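Local coordinates for DR2417 (Deinococcus radiodurans, PDB 4XWW), which degrades RNA as a metal-dependent 5'-3' exonuclease of the metallo-beta-lactamase superfamily, working as a homodimer and probably helping to mature rRNA, at residues Ala223-Ala226 with Arg227-Glu231; Asp352-Asn355 with Leu356-Arg360; Val369-Thr373 with Tyr374-Ala378. One frame throughout, in Å; residues are numbered along the deposited sequence.

Contact 1: Ala223-Ala226 with Arg227-Glu231; sequences AEIA and RNLEE
Successive turns of helix 222-234 meet here, Glu224 and Asn228 along the face that borders the loop holding Arg375. The backbone pairs i to i+4, as in the bond from Asn228 N to Glu224 O (2.9 Å, N-H...O 160°). Glu224 leaves with CG anti to its backbone N (chi1 -174°) and stays extended, bringing OE2 to ND2 of Asn228 at 3.5 Å. This bond is weak, and the carboxylate stands almost perpendicular to the amide, their planes 82° apart. The firmer partner of Asn228 ND2 is the carbonyl oxygen of Arg375, while Glu224 OE2 also makes a long, weak ion pair with Arg375 NE.

Arg227 bends back at chi3 and lays one face of its guanidinium over the preceding turn, NH2 coming within 3.4 Å of Glu224 CA and NH1 within 3.6 Å of Ala223 O. The guanidinium makes no salt bridge with Glu224, whose OE1 stays 5.5 Å from Arg227 NH2. The helix leads into strand 240-243, the middle strand of the parallel beta-CASP sheet, and its buried side carries Ile225 and Leu229, whose CG2 and CD1 touch at 4.0 Å. Leu229 also packs on Leu258 of helix 249-261 and on Val376. One turn further, a water donates to Glu230 OE1 (3.1 Å) and, weakly, to Ala226 O, linking this carboxylate to the backbone. Glu230 itself is gripped by Arg261, in a salt bridge to OE1, and by Gln262, which bonds to OE2.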
loop_
_atom_site.group_PDB
_atom_site.type_symbol
_atom_site.label_atom_id
_atom_site.label_comp_id
_atom_site.label_asym_id
_atom_site.label_seq_id
_atom_site.Cartn_x
_atom_site.Cartn_y
_atom_site.Cartn_z
ATOM N N ALA A 223 20.557 2.750 -20.978
ATOM C CA ALA A 223 20.607 2.943 -22.420
ATOM C C ALA A 223 19.416 2.242 -23.087
ATOM O O ALA A 223 18.863 2.749 -24.057
ATOM C CB ALA A 223 21.946 2.454 -22.999
ATOM N N GLU A 224 19.007 1.097 -22.546
ATOM C CA GLU A 224 17.852 0.387 -23.078
ATOM C C GLU A 224 16.567 1.156 -22.792
ATOM O O GLU A 224 15.701 1.273 -23.654
ATOM C CB GLU A 224 17.741 -1.021 -22.485
ATOM C CG GLU A 224 16.623 -1.816 -23.141
ATOM C CD GLU A 224 16.085 -2.935 -22.277
ATOM O OE1 GLU A 224 16.835 -3.450 -21.424
ATOM O OE2 GLU A 224 14.906 -3.299 -22.465
ATOM N N ILE A 225 16.439 1.670 -21.570
ATOM C CA ILE A 225 15.263 2.477 -21.227
ATOM C C ILE A 225 15.181 3.707 -22.144
ATOM O O ILE A 225 14.105 4.057 -22.597
ATOM C CB ILE A 225 15.291 2.938 -19.748
ATOM C CG1 ILE A 225 15.429 1.738 -18.804
ATOM C CG2 ILE A 225 14.047 3.793 -19.419
ATOM C CD1 ILE A 225 14.417 0.610 -19.032
ATOM N N ALA A 226 16.311 4.358 -22.421
ATOM C CA ALA A 226 16.314 5.520 -23.322
ATOM C C ALA A 226 15.848 5.140 -24.730
ATOM O O ALA A 226 15.059 5.870 -25.353
ATOM C CB ALA A 226 17.717 6.156 -23.370
ATOM N N ARG A 227 16.331 4.004 -25.230
ATOM C CA ARG A 227 15.890 3.506 -26.536
ATOM C C ARG A 227 14.380 3.259 -26.544
ATOM O O ARG A 227 13.665 3.619 -27.498
ATOM C CB ARG A 227 16.630 2.217 -26.907
ATOM C CG ARG A 227 18.062 2.434 -27.380
ATOM C CD ARG A 227 18.607 1.172 -28.038
ATOM N NE ARG A 227 18.722 0.071 -27.086
ATOM C CZ ARG A 227 19.776 -0.117 -26.302
ATOM N NH1 ARG A 227 20.804 0.724 -26.366
ATOM N NH2 ARG A 227 19.802 -1.136 -25.455
ATOM N N ASN A 228 13.894 2.642 -25.477
ATOM C CA ASN A 228 12.469 2.354 -25.367
ATOM C C ASN A 228 11.618 3.630 -25.323
ATOM O O ASN A 228 10.553 3.708 -25.970
ATOM C CB ASN A 228 12.201 1.495 -24.129
ATOM C CG ASN A 228 12.770 0.096 -24.261
ATOM O OD1 ASN A 228 13.235 -0.290 -25.331
ATOM N ND2 ASN A 228 12.701 -0.688 -23.180
ATOM N N LEU A 229 12.085 4.613 -24.552
ATOM C CA LEU A 229 11.390 5.894 -24.455
ATOM C C LEU A 229 11.374 6.591 -25.805
ATOM O O LEU A 229 10.354 7.145 -26.188
ATOM C CB LEU A 229 12.014 6.795 -23.381
ATOM C CG LEU A 229 11.652 6.382 -21.946
ATOM C CD1 LEU A 229 12.528 7.152 -20.939
ATOM C CD2 LEU A 229 10.130 6.589 -21.661
ATOM N N GLU A 230 12.490 6.557 -26.535
ATOM C CA GLU A 230 12.509 7.238 -27.823
ATOM C C GLU A 230 11.529 6.590 -28.800
ATOM O O GLU A 230 10.842 7.290 -29.551
ATOM C CB GLU A 230 13.927 7.264 -28.419
ATOM C CG GLU A 230 13.996 8.084 -29.720
ATOM C CD GLU A 230 15.406 8.523 -30.078
ATOM O OE1 GLU A 230 16.365 7.869 -29.629
ATOM O OE2 GLU A 230 15.543 9.540 -30.788
ATOM N N GLU A 231 11.424 5.261 -28.763
ATOM C CA GLU A 231 10.514 4.558 -29.656
ATOM C C GLU A 231 9.061 4.946 -29.358
ATOM O O GLU A 231 8.293 5.232 -30.272
ATOM C CB GLU A 231 10.707 3.038 -29.541
ATOM C CG GLU A 231 9.858 2.206 -30.518
ATOM C CD GLU A 231 10.152 0.710 -30.432
ATOM O OE1 GLU A 231 10.171 0.170 -29.305
ATOM O OE2 GLU A 231 10.378 0.077 -31.488
HETATM O O HOH W 1 17.219 7.233 -26.705
#

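Contact 2: Asp352-Asn355 with Leu356-Arg360; sequences DAVN and LIVNR
Asn355 and Asn359, one turn apart on helix 351-364, turn their amides almost perpendicular to each other, the planes 87° apart. Their ND2 atoms lie 3.3 Å from each other; both are donors and share no bond. Both ND2 atoms donate to OE1 of Glu405 of the second subunit, which probably offsets the closeness of the two donors, while the two OD1 atoms accept from Arg407 of that subunit, Asn355 from its NH1 and Asn359 from its backbone N. The two amides thus lie at the dimer interface, all four of their N and O atoms hydrogen-bonded across it. Different first torsions bring them together: CG of Asn355 lies anti to its backbone N (chi1 -175°), whereas CG of Asn359 lies beside its own N (chi1 -81°), which swings ND2 back toward the earlier turn. Beneath them Asn359 N bonds to Asn355 O at 3.0 Å. On the buried side Val354 CG1 meets Val358 CG2 at 4.2 Å. The helix is the crossover of a beta-alpha-beta unit joining strands 339-342 and 367-369, and it packs against helix 320-326, with Ile357 on Leu321 and Ala325 and Leu356 on Phe326.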
loop_
_atom_site.group_PDB
_atom_site.type_symbol
_atom_site.label_atom_id
_atom_site.label_comp_id
_atom_site.label_asym_id
_atom_site.label_seq_id
_atom_site.Cartn_x
_atom_site.Cartn_y
_atom_site.Cartn_z
ATOM N N ASP A 352 -1.147 2.558 -3.889
ATOM C CA ASP A 352 -2.486 3.145 -3.938
ATOM C C ASP A 352 -2.500 4.552 -4.524
ATOM O O ASP A 352 -3.418 4.925 -5.275
ATOM C CB ASP A 352 -3.104 3.182 -2.536
ATOM C CG ASP A 352 -3.812 1.890 -2.172
ATOM O OD1 ASP A 352 -4.122 1.098 -3.087
ATOM O OD2 ASP A 352 -4.075 1.679 -0.968
ATOM N N ALA A 353 -1.503 5.341 -4.142
ATOM C CA ALA A 353 -1.408 6.728 -4.578
ATOM C C ALA A 353 -1.144 6.794 -6.093
ATOM O O ALA A 353 -1.796 7.560 -6.818
ATOM C CB ALA A 353 -0.313 7.455 -3.792
ATOM N N VAL A 354 -0.212 5.971 -6.572
ATOM C CA VAL A 354 0.046 5.921 -8.001
ATOM C C VAL A 354 -1.173 5.386 -8.761
ATOM O O VAL A 354 -1.514 5.906 -9.819
ATOM C CB VAL A 354 1.276 5.073 -8.324
ATOM C CG1 VAL A 354 1.471 4.977 -9.834
ATOM C CG2 VAL A 354 2.522 5.722 -7.664
ATOM N N ASN A 355 -1.823 4.357 -8.223
ATOM C CA ASN A 355 -3.007 3.781 -8.896
ATOM C C ASN A 355 -4.106 4.803 -9.040
ATOM O O ASN A 355 -4.879 4.800 -10.027
ATOM C CB ASN A 355 -3.521 2.569 -8.126
ATOM C CG ASN A 355 -4.659 1.883 -8.837
ATOM O OD1 ASN A 355 -4.491 1.380 -9.940
ATOM N ND2 ASN A 355 -5.825 1.860 -8.204
ATOM N N LEU A 356 -4.194 5.682 -8.048
ATOM C CA LEU A 356 -5.256 6.669 -8.026
ATOM C C LEU A 356 -5.046 7.602 -9.207
ATOM O O LEU A 356 -5.984 7.958 -9.919
ATOM C CB LEU A 356 -5.262 7.452 -6.714
ATOM C CG LEU A 356 -6.172 8.677 -6.685
ATOM C CD1 LEU A 356 -7.615 8.255 -6.920
ATOM C CD2 LEU A 356 -6.032 9.410 -5.364
ATOM N N ILE A 357 -3.789 7.972 -9.418
ATOM C CA ILE A 357 -3.456 8.885 -10.496
ATOM C C ILE A 357 -3.643 8.198 -11.838
ATOM O O ILE A 357 -4.180 8.806 -12.770
ATOM C CB ILE A 357 -2.024 9.421 -10.351
ATOM C CG1 ILE A 357 -2.026 10.479 -9.247
ATOM C CG2 ILE A 357 -1.541 10.023 -11.669
ATOM C CD1 ILE A 357 -0.668 11.046 -8.927
ATOM N N VAL A 358 -3.246 6.932 -11.923
ATOM C CA VAL A 358 -3.386 6.205 -13.180
ATOM C C VAL A 358 -4.854 6.137 -13.603
ATOM O O VAL A 358 -5.192 6.416 -14.755
ATOM C CB VAL A 358 -2.776 4.796 -13.079
ATOM C CG1 VAL A 358 -3.231 3.912 -14.262
ATOM C CG2 VAL A 358 -1.247 4.918 -13.053
ATOM N N ASN A 359 -5.745 5.787 -12.679
ATOM C CA ASN A 359 -7.157 5.733 -13.040
ATOM C C ASN A 359 -7.734 7.094 -13.436
ATOM O O ASN A 359 -8.576 7.171 -14.331
ATOM C CB ASN A 359 -7.984 5.114 -11.900
ATOM C CG ASN A 359 -7.919 3.603 -11.915
ATOM O OD1 ASN A 359 -8.179 2.988 -12.936
ATOM N ND2 ASN A 359 -7.504 3.003 -10.809
ATOM N N ARG A 360 -7.286 8.169 -12.793
ATOM C CA ARG A 360 -7.762 9.487 -13.193
ATOM C C ARG A 360 -7.267 9.843 -14.592
ATOM O O ARG A 360 -8.014 10.456 -15.368
ATOM C CB ARG A 360 -7.337 10.569 -12.199
ATOM C CG ARG A 360 -7.945 10.423 -10.799
ATOM C CD ARG A 360 -9.403 10.812 -10.752
ATOM N NE ARG A 360 -10.052 10.288 -9.551
ATOM C CZ ARG A 360 -10.589 9.073 -9.461
ATOM N NH1 ARG A 360 -10.556 8.252 -10.504
ATOM N NH2 ARG A 360 -11.158 8.674 -8.329
#

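Contact 3: Val369-Thr373 with Tyr374-Ala378. With nucleotides of chain C.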
loop_
_atom_site.group_PDB
_atom_site.type_symbol
_atom_site.label_atom_id
_atom_site.label_comp_id
_atom_site.label_asym_id
_atom_site.label_seq_id
_atom_site.Cartn_x
_atom_site.Cartn_y
_atom_site.Cartn_z
ATOM N N VAL A 369 1.174 5.324 -20.099
ATOM C CA VAL A 369 2.292 4.443 -20.405
ATOM C C VAL A 369 3.116 4.204 -19.145
ATOM O O VAL A 369 3.644 5.153 -18.556
ATOM C CB VAL A 369 3.178 5.064 -21.519
ATOM C CG1 VAL A 369 4.426 4.239 -21.746
ATOM C CG2 VAL A 369 2.380 5.188 -22.805
ATOM N N TYR A 370 3.239 2.943 -18.741
ATOM C CA TYR A 370 3.985 2.599 -17.507
ATOM C C TYR A 370 4.440 1.152 -17.514
ATOM O O TYR A 370 3.966 0.351 -18.338
ATOM C CB TYR A 370 3.126 2.852 -16.261
ATOM C CG TYR A 370 1.721 2.300 -16.408
ATOM C CD1 TYR A 370 1.467 0.935 -16.275
ATOM C CD2 TYR A 370 0.665 3.137 -16.714
ATOM C CE1 TYR A 370 0.172 0.431 -16.439
ATOM C CE2 TYR A 370 -0.622 2.650 -16.864
ATOM C CZ TYR A 370 -0.864 1.300 -16.728
ATOM O OH TYR A 370 -2.151 0.843 -16.907
ATOM N N PRO A 371 5.389 0.799 -16.625
ATOM C CA PRO A 371 5.800 -0.606 -16.528
ATOM C C PRO A 371 4.716 -1.408 -15.825
ATOM O O PRO A 371 4.010 -0.840 -15.014
ATOM C CB PRO A 371 7.074 -0.552 -15.674
ATOM C CG PRO A 371 7.490 0.886 -15.692
ATOM C CD PRO A 371 6.230 1.660 -15.769
ATOM N N PRO A 372 4.655 -2.716 -16.080
ATOM C CA PRO A 372 5.557 -3.488 -16.929
ATOM C C PRO A 372 5.137 -3.536 -18.395
ATOM O O PRO A 372 5.890 -4.046 -19.218
ATOM C CB PRO A 372 5.491 -4.884 -16.304
ATOM C CG PRO A 372 4.143 -4.946 -15.756
ATOM C CD PRO A 372 3.811 -3.585 -15.245
ATOM N N THR A 373 3.963 -2.995 -18.715
ATOM C CA THR A 373 3.469 -2.979 -20.083
ATOM C C THR A 373 4.507 -2.401 -21.038
ATOM O O THR A 373 4.764 -2.929 -22.115
ATOM C CB THR A 373 2.180 -2.149 -20.174
ATOM O OG1 THR A 373 1.283 -2.544 -19.126
ATOM C CG2 THR A 373 1.517 -2.342 -21.523
ATOM N N TYR A 374 5.086 -1.286 -20.616
ATOM C CA TYR A 374 6.167 -0.645 -21.349
ATOM C C TYR A 374 7.408 -0.595 -20.460
ATOM O O TYR A 374 7.319 -0.217 -19.289
ATOM C CB TYR A 374 5.768 0.759 -21.770
ATOM C CG TYR A 374 4.563 0.815 -22.677
ATOM C CD1 TYR A 374 3.276 0.859 -22.148
ATOM C CD2 TYR A 374 4.712 0.834 -24.053
ATOM C CE1 TYR A 374 2.167 0.937 -22.966
ATOM C CE2 TYR A 374 3.600 0.897 -24.887
ATOM C CZ TYR A 374 2.334 0.942 -24.328
ATOM O OH TYR A 374 1.234 1.009 -25.145
ATOM N N ARG A 375 8.561 -0.984 -21.000
ATOM C CA ARG A 375 9.762 -1.010 -20.163
ATOM C C ARG A 375 10.386 0.366 -20.168
ATOM O O ARG A 375 11.306 0.639 -20.943
ATOM C CB ARG A 375 10.774 -2.050 -20.635
ATOM C CG ARG A 375 11.878 -2.252 -19.580
ATOM C CD ARG A 375 13.026 -3.149 -20.026
ATOM N NE ARG A 375 12.570 -4.473 -20.436
ATOM C CZ ARG A 375 12.378 -5.492 -19.604
ATOM N NH1 ARG A 375 11.956 -6.658 -20.075
ATOM N NH2 ARG A 375 12.603 -5.347 -18.305
ATOM N N VAL A 376 9.859 1.235 -19.318
ATOM C CA VAL A 376 10.260 2.626 -19.318
ATOM C C VAL A 376 10.913 3.027 -17.987
ATOM O O VAL A 376 11.052 4.203 -17.682
ATOM C CB VAL A 376 9.074 3.558 -19.633
ATOM C CG1 VAL A 376 8.635 3.358 -21.082
ATOM C CG2 VAL A 376 7.901 3.309 -18.687
ATOM N N HIS A 377 11.319 2.034 -17.207
ATOM C CA HIS A 377 12.081 2.299 -15.987
ATOM C C HIS A 377 13.086 1.203 -15.704
ATOM O O HIS A 377 12.781 0.019 -15.882
ATOM C CB HIS A 377 11.136 2.432 -14.792
ATOM C CG HIS A 377 11.838 2.698 -13.499
ATOM N ND1 HIS A 377 12.472 3.892 -13.220
ATOM C CD2 HIS A 377 11.995 1.929 -12.400
ATOM C CE1 HIS A 377 13.002 3.838 -12.012
ATOM N NE2 HIS A 377 12.718 2.658 -11.488
ATOM N N ALA A 378 14.273 1.604 -15.245
ATOM C CA ALA A 378 15.272 0.691 -14.707
ATOM C C ALA A 378 15.607 1.099 -13.292
ATOM O O ALA A 378 15.879 2.264 -13.028
ATOM C CB ALA A 378 16.540 0.694 -15.572
ATOM O "O3'" U C 1 13.027 1.747 -8.859
#
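The substrate-binding loop that follows strand 367-369 folds back on itself between Val369 and Val376, then delivers His377 to the RNA. Val369 CG1 sits over one face of the Tyr374 ring in a CH-pi contact, 3.9 Å from the centroid and 29° off the normal. Thr373 approaches the same ring obliquely, its CG2 3.6 Å from CE1. The turn is closed by Tyr374 N bonding to Tyr370 O (3.0 Å). Pro372, behind a cis peptide bond, and an inverse gamma turn centred on Arg375, with a weak bond from Val376 N to Tyr374 O, complete the reversal. Inside the bend Pro371 CA makes a C-H...O contact with Tyr374 O at 3.2 Å, and its ring, by CD, meets Val376 CG2 at 3.7 Å, crossing it at about a right angle.

His377 opens the run to His381 that is predicted to bind substrate. Its CG is anti to the backbone N (chi1 180°), carrying the imidazole away from the turn. NE2 is hydrogen-bonded to O3' of U1 of chain C at 2.8 Å, the oxygen lying in the ring plane, and either atom could be the donor. Arg251 hydrogen-bonds to ND1, the other ring nitrogen, and probably helps fix the rotation of the ring. Tyr370 OH reaches across the dimer to Glu214 of the second subunit.

How the contacts relate
From the N terminus the contacts run in series, none enclosing or crossing another, and each closes only a turn or a short loop within a continuous stretch. Contact 1 lies on helix 222-234, after which the chain enters the parallel sheet at strand 240-243; contact 2 follows on helix 351-364, and contact 3 on the loop beyond the sheet's edge strand 367-369. Contact 3 links the others: it packs on contact 1 where Ile225 CG1 meets Ala378 CB at 3.6 Å, and on contact 2 through Val358 and Tyr370. Contacts 1 and 2 do not touch, their centres about 24 Å apart. Together they connect the RNA-binding loop to one flanking helix and to the dimer-facing helix.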